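Local coordinates for protein tripeptidase (Staphylococcus aureus subsp. aureus, PDB 3RZA) that probably removes the N-terminal residue from tripeptides, as a metal-dependent aminopeptidase of the M20 family with zinc and calcium bound, at residues V191-V196 with G331-T336; S205-G210 with E263-A268; E325-L330 with A381-E386. All coordinates share one frame; numbering follows the deposited sequence. Where two conformers were deposited one is given.

Interaction 1 of 3, residues V191-V196 with G331-T336; sequences VGTTVV and GLSANT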
loop_
_atom_site.group_PDB
_atom_site.type_symbol
_atom_site.label_atom_id
_atom_site.label_comp_id
_atom_site.label_asym_id
_atom_site.label_seq_id
_atom_site.Cartn_x
_atom_site.Cartn_y
_atom_site.Cartn_z
ATOM N N VAL A 191 16.503 -8.726 34.996
ATOM C CA VAL A 191 17.899 -8.949 35.407
ATOM C C VAL A 191 17.996 -10.248 36.262
ATOM O O VAL A 191 17.168 -10.477 37.157
ATOM C CB VAL A 191 18.502 -7.745 36.150
ATOM C CG1 VAL A 191 19.984 -7.990 36.490
ATOM C CG2 VAL A 191 18.363 -6.456 35.297
ATOM N N GLY A 192 18.949 -11.120 35.898
ATOM C CA GLY A 192 19.111 -12.443 36.510
ATOM C C GLY A 192 18.407 -13.555 35.732
ATOM O O GLY A 192 18.468 -14.719 36.129
ATOM N N THR A 193 17.723 -13.196 34.637
ATOM C CA THR A 193 17.265 -14.155 33.624
ATOM C C THR A 193 18.241 -14.160 32.456
ATOM O O THR A 193 18.716 -13.100 32.045
ATOM C CB THR A 193 15.849 -13.795 33.151
ATOM O OG1 THR A 193 14.974 -13.881 34.286
ATOM C CG2 THR A 193 15.366 -14.744 32.042
ATOM N N THR A 194 18.562 -15.364 31.951
ATOM C CA THR A 194 19.558 -15.559 30.877
ATOM C C THR A 194 18.865 -16.215 29.693
ATOM O O THR A 194 18.228 -17.243 29.851
ATOM C CB THR A 194 20.720 -16.492 31.355
ATOM O OG1 THR A 194 21.260 -15.975 32.563
ATOM C CG2 THR A 194 21.829 -16.590 30.317
ATOM N N VAL A 195 18.982 -15.601 28.509
ATOM C CA VAL A 195 18.572 -16.224 27.275
ATOM C C VAL A 195 19.659 -17.219 26.835
ATOM O O VAL A 195 20.789 -16.800 26.555
ATOM C CB VAL A 195 18.381 -15.180 26.164
ATOM C CG1 VAL A 195 18.117 -15.867 24.840
ATOM C CG2 VAL A 195 17.273 -14.181 26.533
ATOM N N VAL A 196 19.307 -18.504 26.760
ATOM C CA VAL A 196 20.249 -19.603 26.345
ATOM C C VAL A 196 20.035 -20.099 24.922
ATOM O O VAL A 196 20.805 -20.941 24.427
ATOM C CB VAL A 196 20.230 -20.813 27.342
ATOM C CG1 VAL A 196 20.637 -20.320 28.758
ATOM C CG2 VAL A 196 18.835 -21.566 27.358
ATOM N N GLY A 331 20.496 -12.792 44.583
ATOM C CA GLY A 331 19.118 -13.014 45.010
ATOM C C GLY A 331 18.058 -12.889 43.924
ATOM O O GLY A 331 16.913 -12.532 44.208
ATOM N N LEU A 332 18.436 -13.216 42.699
ATOM C CA LEU A 332 17.579 -13.054 41.508
ATOM C C LEU A 332 17.169 -14.451 41.042
ATOM O O LEU A 332 17.709 -15.449 41.522
ATOM C CB LEU A 332 18.336 -12.289 40.417
ATOM C CG LEU A 332 19.015 -10.959 40.845
ATOM C CD1 LEU A 332 19.649 -10.300 39.645
ATOM C CD2 LEU A 332 18.039 -10.000 41.504
ATOM N N SER A 333 16.194 -14.515 40.149
ATOM C CA SER A 333 15.545 -15.792 39.768
ATOM C C SER A 333 16.495 -16.892 39.237
ATOM O O SER A 333 16.247 -18.062 39.460
ATOM C CB SER A 333 14.468 -15.544 38.709
ATOM O OG SER A 333 15.080 -15.273 37.442
ATOM N N ALA A 334 17.548 -16.510 38.528
ATOM C CA ALA A 334 18.480 -17.485 37.884
ATOM C C ALA A 334 17.825 -18.403 36.845
ATOM O O ALA A 334 18.319 -19.507 36.601
ATOM C CB ALA A 334 19.255 -18.331 38.945
ATOM N N ASN A 335 16.758 -17.918 36.202
ATOM C CA ASN A 335 16.033 -18.629 35.144
ATOM C C ASN A 335 16.820 -18.599 33.827
ATOM O O ASN A 335 17.626 -17.690 33.606
ATOM C CB ASN A 335 14.657 -17.984 34.906
ATOM C CG ASN A 335 13.726 -18.120 36.101
ATOM O OD1 ASN A 335 13.798 -19.090 36.848
ATOM N ND2 ASN A 335 12.836 -17.155 36.270
ATOM N N THR A 336 16.582 -19.577 32.983
ATOM C CA THR A 336 17.122 -19.651 31.663
ATOM C C THR A 336 15.917 -19.733 30.736
ATOM O O THR A 336 14.997 -20.513 31.003
ATOM C CB THR A 336 17.958 -20.896 31.516
ATOM O OG1 THR A 336 17.164 -22.040 31.845
ATOM C CG2 THR A 336 19.144 -20.824 32.457
HETATM O O HOH W 1 15.234 -12.627 36.742
HETATM O O HOH W 2 19.864 -16.759 34.805
HETATM O O HOH W 3 12.348 -14.607 34.595
#

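Interaction 2 of 3, residues S205-G210 with E263-A268; sequences SAKIIG and EVILEA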
loop_
_atom_site.group_PDB
_atom_site.type_symbol
_atom_site.label_atom_id
_atom_site.label_comp_id
_atom_site.label_asym_id
_atom_site.label_seq_id
_atom_site.Cartn_x
_atom_site.Cartn_y
_atom_site.Cartn_z
ATOM N N SER A 205 9.880 -12.455 0.837
ATOM C CA SER A 205 9.089 -11.499 0.084
ATOM C C SER A 205 8.575 -12.138 -1.209
ATOM O O SER A 205 9.249 -12.965 -1.803
ATOM C CB SER A 205 9.916 -10.270 -0.214
ATOM O OG SER A 205 10.326 -9.651 0.989
ATOM N N ALA A 206 7.364 -11.746 -1.613
ATOM C CA ALA A 206 6.719 -12.282 -2.792
ATOM C C ALA A 206 6.134 -11.130 -3.650
ATOM O O ALA A 206 5.416 -10.263 -3.125
ATOM C CB ALA A 206 5.637 -13.271 -2.393
ATOM N N LYS A 207 6.530 -11.069 -4.922
ATOM C CA LYS A 207 5.859 -10.234 -5.930
ATOM C C LYS A 207 4.926 -11.128 -6.724
ATOM O O LYS A 207 5.394 -12.051 -7.427
ATOM C CB LYS A 207 6.876 -9.580 -6.840
ATOM C CG LYS A 207 6.278 -8.781 -8.017
ATOM C CD LYS A 207 7.338 -7.955 -8.637
ATOM C CE LYS A 207 6.995 -7.528 -10.035
ATOM N NZ LYS A 207 8.186 -6.876 -10.648
ATOM N N ILE A 208 3.614 -10.868 -6.605
ATOM C CA ILE A 208 2.587 -11.649 -7.279
ATOM C C ILE A 208 2.119 -10.824 -8.481
ATOM O O ILE A 208 1.668 -9.690 -8.310
ATOM C CB ILE A 208 1.370 -11.961 -6.349
ATOM C CG1 ILE A 208 1.802 -12.661 -5.034
ATOM C CG2 ILE A 208 0.346 -12.810 -7.086
ATOM C CD1 ILE A 208 2.524 -13.976 -5.230
ATOM N N ILE A 209 2.259 -11.379 -9.682
ATOM C CA ILE A 209 1.807 -10.729 -10.921
ATOM C C ILE A 209 0.560 -11.428 -11.475
ATOM O O ILE A 209 0.526 -12.668 -11.574
ATOM C CB ILE A 209 2.910 -10.767 -12.006
ATOM C CG1 ILE A 209 4.170 -10.025 -11.540
ATOM C CG2 ILE A 209 2.395 -10.189 -13.344
ATOM C CD1 ILE A 209 3.963 -8.563 -11.282
ATOM N N GLY A 210 -0.437 -10.634 -11.862
ATOM C CA GLY A 210 -1.603 -11.115 -12.593
ATOM C C GLY A 210 -1.635 -10.464 -13.944
ATOM O O GLY A 210 -0.581 -10.244 -14.545
ATOM N N GLU A 263 -0.624 -6.493 -9.788
ATOM C CA GLU A 263 0.570 -6.601 -8.957
ATOM C C GLU A 263 0.301 -6.431 -7.483
ATOM O O GLU A 263 -0.326 -5.456 -7.079
ATOM C CB GLU A 263 1.630 -5.591 -9.377
ATOM C CG GLU A 263 2.909 -5.599 -8.494
ATOM C CD GLU A 263 4.099 -4.893 -9.129
ATOM O OE1 GLU A 263 3.988 -4.461 -10.272
ATOM O OE2 GLU A 263 5.156 -4.768 -8.479
ATOM N N VAL A 264 0.881 -7.334 -6.692
ATOM C CA VAL A 264 0.888 -7.244 -5.247
ATOM C C VAL A 264 2.283 -7.563 -4.744
ATOM O O VAL A 264 2.892 -8.547 -5.184
ATOM C CB VAL A 264 -0.113 -8.244 -4.641
ATOM C CG1 VAL A 264 0.074 -8.354 -3.142
ATOM C CG2 VAL A 264 -1.529 -7.812 -4.953
ATOM N N ILE A 265 2.775 -6.752 -3.808
ATOM C CA ILE A 265 4.033 -7.015 -3.099
ATOM C C ILE A 265 3.676 -7.412 -1.691
ATOM O O ILE A 265 2.914 -6.686 -1.031
ATOM C CB ILE A 265 4.950 -5.764 -3.039
ATOM C CG1 ILE A 265 5.249 -5.221 -4.443
ATOM C CG2 ILE A 265 6.241 -6.081 -2.256
ATOM C CD1 ILE A 265 5.987 -6.179 -5.370
ATOM N N LEU A 266 4.147 -8.601 -1.280
ATOM C CA LEU A 266 4.017 -9.108 0.092
ATOM C C LEU A 266 5.384 -9.083 0.729
ATOM O O LEU A 266 6.350 -9.461 0.084
ATOM C CB LEU A 266 3.544 -10.572 0.107
ATOM C CG LEU A 266 2.171 -10.960 -0.423
ATOM C CD1 LEU A 266 1.124 -10.142 0.254
ATOM C CD2 LEU A 266 2.097 -10.813 -1.919
ATOM N N GLU A 267 5.456 -8.694 2.004
ATOM C CA GLU A 267 6.695 -8.853 2.816
ATOM C C GLU A 267 6.384 -9.579 4.107
ATOM O O GLU A 267 5.519 -9.126 4.890
ATOM C CB GLU A 267 7.349 -7.511 3.114
ATOM C CG GLU A 267 7.717 -6.734 1.842
ATOM C CD GLU A 267 8.456 -5.426 2.128
ATOM O OE1 GLU A 267 9.402 -5.422 2.950
ATOM O OE2 GLU A 267 8.064 -4.404 1.543
ATOM N N ALA A 268 7.082 -10.692 4.318
ATOM C CA ALA A 268 6.786 -11.634 5.384
ATOM C C ALA A 268 8.058 -12.024 6.127
ATOM O O ALA A 268 9.176 -11.676 5.712
ATOM C CB ALA A 268 6.095 -12.882 4.811
HETATM O O HOH W 4 10.298 -9.785 3.855
#

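Interaction 3 of 3, residues E325-L330 with A381-E386; sequences ESARNL and ASQVLE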
loop_
_atom_site.group_PDB
_atom_site.type_symbol
_atom_site.label_atom_id
_atom_site.label_comp_id
_atom_site.label_asym_id
_atom_site.label_seq_id
_atom_site.Cartn_x
_atom_site.Cartn_y
_atom_site.Cartn_z
ATOM N N GLU A 325 24.686 -18.672 38.455
ATOM C CA GLU A 325 25.356 -18.484 39.777
ATOM C C GLU A 325 25.391 -17.003 40.194
ATOM O O GLU A 325 25.016 -16.668 41.336
ATOM C CB GLU A 325 26.781 -19.054 39.764
ATOM C CG GLU A 325 27.511 -19.031 41.155
ATOM C CD GLU A 325 28.968 -19.540 41.101
ATOM O OE1 GLU A 325 29.361 -20.180 40.106
ATOM O OE2 GLU A 325 29.719 -19.276 42.066
ATOM N N SER A 326 25.805 -16.135 39.264
ATOM C CA SER A 326 25.830 -14.657 39.490
ATOM C C SER A 326 24.435 -14.117 39.871
ATOM O O SER A 326 24.304 -13.322 40.805
ATOM C CB SER A 326 26.396 -13.916 38.277
ATOM O OG SER A 326 25.497 -13.878 37.143
ATOM N N ALA A 327 23.411 -14.624 39.199
ATOM C CA ALA A 327 22.031 -14.283 39.498
ATOM C C ALA A 327 21.597 -14.760 40.915
ATOM O O ALA A 327 21.050 -13.970 41.690
ATOM C CB ALA A 327 21.054 -14.833 38.364
ATOM N N ARG A 328 21.882 -16.016 41.254
ATOM C CA ARG A 328 21.593 -16.542 42.608
ATOM C C ARG A 328 22.333 -15.816 43.721
ATOM O O ARG A 328 21.731 -15.499 44.769
ATOM C CB ARG A 328 21.896 -18.033 42.716
ATOM C CG ARG A 328 20.885 -18.925 42.028
ATOM C CD ARG A 328 21.049 -20.366 42.455
ATOM N NE ARG A 328 22.357 -20.882 42.039
ATOM C CZ ARG A 328 22.657 -21.444 40.850
ATOM N NH1 ARG A 328 21.731 -21.646 39.877
ATOM N NH2 ARG A 328 23.914 -21.829 40.636
ATOM N N ASN A 329 23.608 -15.513 43.492
ATOM C CA ASN A 329 24.397 -14.708 44.457
ATOM C C ASN A 329 23.792 -13.320 44.766
ATOM O O ASN A 329 23.855 -12.872 45.898
ATOM C CB ASN A 329 25.842 -14.523 43.991
ATOM C CG ASN A 329 26.658 -15.809 44.027
ATOM O OD1 ASN A 329 26.179 -16.860 44.429
ATOM N ND2 ASN A 329 27.902 -15.719 43.573
ATOM N N LEU A 330 23.174 -12.697 43.768
ATOM C CA LEU A 330 22.445 -11.433 43.943
ATOM C C LEU A 330 20.948 -11.580 44.275
ATOM O O LEU A 330 20.215 -10.592 44.249
ATOM C CB LEU A 330 22.607 -10.588 42.673
ATOM C CG LEU A 330 24.028 -10.112 42.396
ATOM C CD1 LEU A 330 24.010 -9.460 41.045
ATOM C CD2 LEU A 330 24.499 -9.126 43.462
ATOM N N ALA A 381 24.706 -4.020 36.727
ATOM C CA ALA A 381 26.105 -3.678 37.035
ATOM C C ALA A 381 26.703 -4.595 38.117
ATOM O O ALA A 381 27.822 -5.096 37.961
ATOM C CB ALA A 381 26.213 -2.207 37.456
ATOM N N SER A 382 25.939 -4.861 39.175
ATOM C CA SER A 382 26.373 -5.827 40.212
ATOM C C SER A 382 26.527 -7.249 39.649
ATOM O O SER A 382 27.471 -7.946 40.021
ATOM C CB SER A 382 25.404 -5.821 41.383
ATOM O OG SER A 382 25.366 -4.526 41.945
ATOM N N GLN A 383 25.630 -7.643 38.718
ATOM C CA GLN A 383 25.698 -8.971 38.094
ATOM C C GLN A 383 26.907 -9.124 37.175
ATOM O O GLN A 383 27.595 -10.111 37.259
ATOM C CB GLN A 383 24.443 -9.304 37.301
ATOM C CG GLN A 383 24.307 -10.817 37.014
ATOM C CD GLN A 383 23.287 -11.157 35.977
ATOM O OE1 GLN A 383 22.696 -10.275 35.323
ATOM N NE2 GLN A 383 23.066 -12.465 35.798
ATOM N N VAL A 384 27.142 -8.157 36.297
ATOM C CA VAL A 384 28.337 -8.182 35.438
ATOM C C VAL A 384 29.631 -8.269 36.293
ATOM O O VAL A 384 30.543 -9.049 35.956
ATOM C CB VAL A 384 28.424 -6.962 34.505
ATOM C CG1 VAL A 384 29.705 -7.016 33.676
ATOM C CG2 VAL A 384 27.178 -6.861 33.580
ATOM N N LEU A 385 29.689 -7.503 37.399
ATOM C CA LEU A 385 30.821 -7.584 38.325
ATOM C C LEU A 385 30.962 -9.001 38.943
ATOM O O LEU A 385 32.070 -9.514 39.069
ATOM C CB LEU A 385 30.708 -6.527 39.441
ATOM C CG LEU A 385 31.812 -6.574 40.519
ATOM C CD1 LEU A 385 33.205 -6.442 39.860
ATOM C CD2 LEU A 385 31.583 -5.513 41.551
ATOM N N GLU A 386 29.834 -9.593 39.341
ATOM C CA GLU A 386 29.828 -10.907 39.960
ATOM C C GLU A 386 30.289 -11.987 38.982
ATOM O O GLU A 386 31.059 -12.868 39.365
ATOM C CB GLU A 386 28.434 -11.219 40.490
ATOM C CG GLU A 386 28.339 -12.416 41.389
ATOM C CD GLU A 386 29.105 -12.279 42.697
ATOM O OE1 GLU A 386 29.344 -11.147 43.170
ATOM O OE2 GLU A 386 29.461 -13.325 43.254
#

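Interaction 1 of 3, residues V191-V196 with G331-T336
The backbone oxygen Asn335 O is held by two donors. The amide N of Thr194 reaches it at 3.0 Å, N-H...O angle 160°, tilted from the carbonyl plane. Water 2 donates a second hydrogen bond to it at 2.7 Å. That same water donates to Gly192 O and accepts from the hydroxyl OG1 of Thr194, so three polar atoms along the seam share one solvent molecule. Thr194 OG1 lies beside its own backbone N, its CG2 anti to that N (chi1 -53°), which leaves the hydroxyl facing the water.

This is where strand 336-338 joins the start of strand 194-209 in parallel, at a bridge between Thr194 and Thr336. The return contact is a CA-H...O approach, Thr336 CA to Thr194 O at 3.2 Å. Beyond the bridge, Val196 CG1 lies 3.9 Å from Thr336 CB. Helix 318-329 packs on these side chains, Val320 against Val196 and Gln324 against Thr336.

Upstream of the bridge the chain of 331-336 is still a loop leaving helix 318-329. Water 1 bonds Val191 O, Thr193 OG1 and Ser333 OG, the last at 2.7 Å. Water 3 links Thr193 OG1 to Asn335 ND2, making two waters on that one hydroxyl. Leu332 CB lies 4.0 Å from Gly192 CA, and Gly192 has a positive phi (95°), a conformation that favours glycine. Leu332 CD1 lies 3.5 Å from Val191 O and 3.9 Å from Val191 CG1.

Interaction 2 of 3, residues S205-G210 with E263-A268
Lys207 and Ile265 face each other as a non-hydrogen-bonded pair where the far end of strand 194-209 runs antiparallel beside strand 263-272. Their sheet, with helices 224-234 and 275-295 on one face, lies away from the metal ions, consistent with the satellite (dimerisation) domain of M20 peptidases; Glu267 packs on Thr257 of the second subunit. The lysine chain starts with CB against Ile265 CD1. Its CG is anti to the backbone N (chi1 175°) and comes to 3.7 Å from the same methyl. From there the extended chain passes to Glu263: CD lies 3.9 Å and CE 3.7 Å from Glu263 OE2. The tip NZ stops 4.3 Å from that oxygen, too far for a salt bridge, so any attraction between the charges is probably loose.

The backbones pair through four hydrogen bonds. Ala206 and Leu266 exchange two, and Ile208 and Val264 another two; the straightest is Leu266 N to Ala206 O, 2.8 Å with an N-H...O angle of 178°. Side chains of these pairs turn to the helix-covered face, packed by Phe289 and Ile227. On it Ile208 CG1 touches Leu266 CD2 at 3.6 Å. Strand 299-312 continues the sheet beyond Ser205, Lys207 and Ile209, while His252 of strand 244-253 bonds the backbone of Ile265 on the other side. At the Ser205 end, water 4 joins Ser205 OG to Ala268 O, 2.9 Å from each.

Interaction 3 of 3, residues E325-L330 with A381-E386
Two helices of the metal-bearing part of the enzyme meet here, the last turn of helix 318-329 and the middle of helix 374-393. Their short segments cross at 126° with the axes 9.0 Å apart at closest approach. The nearest backbones are at Ser326 and Glu386. Glu386 CG lies against Ser326, 3.9 Å from its CA, before the chain bends about the CB-CG bond and brings the carboxylate to Asn329. There Asn329 ND2 donates to Glu386 OE2 at 2.9 Å with an N-H...O angle of 155°. The oxygen lies close to the amide plane, yet is itself approached on its anti side and out of the carboxylate plane; the two flat groups stand nearly perpendicular, 79° apart.

On the other flank Gln383 stretches out, CG anti to its backbone N, and its NE2 donates to Ser326 OG at 3.1 Å. Ser326 OG also bonds Ala323 O one turn back in its own helix, so the hydroxyl links that carbonyl to the glutamine amide. Gln383 CG also lies 3.3 Å from Ser326 OG, and its amide NE2 comes near Ala327 CB.

Leu330, the first residue past the helix, lays CD1 over the backbone of the second helix, 3.4 Å from Gln383 N, with CD2 4.0 Å from Ser382 CB. Further along helix 374-393, Ile387 and Ile390 extend the packing on Ser326, while Val384 and Leu385 turn to helix 128-147, so that helix 374-393 lies between helices 318-329 and 128-147.

Interactions 1 and 3 adjoin, their centres 10 Å apart. The helix whose end packs in interaction 3 stops in a Schellman motif with Gly331 as its C-prime residue, where Leu332 N lies 2.9 Å from Ala327 O. The chain then runs on into interaction 1, and Ala327 CB also packs against Gly192 O at 3.4 Å. Interaction 2 lies apart, its centre 42 Å from that of interaction 1 and 49 Å from that of interaction 3, on the other side of the chain's centre. Strand 194-209 spans the gap, starting in interaction 1 and ending in interaction 2. The side chain of Val191 in interaction 1 is about 14 Å from the bound zinc.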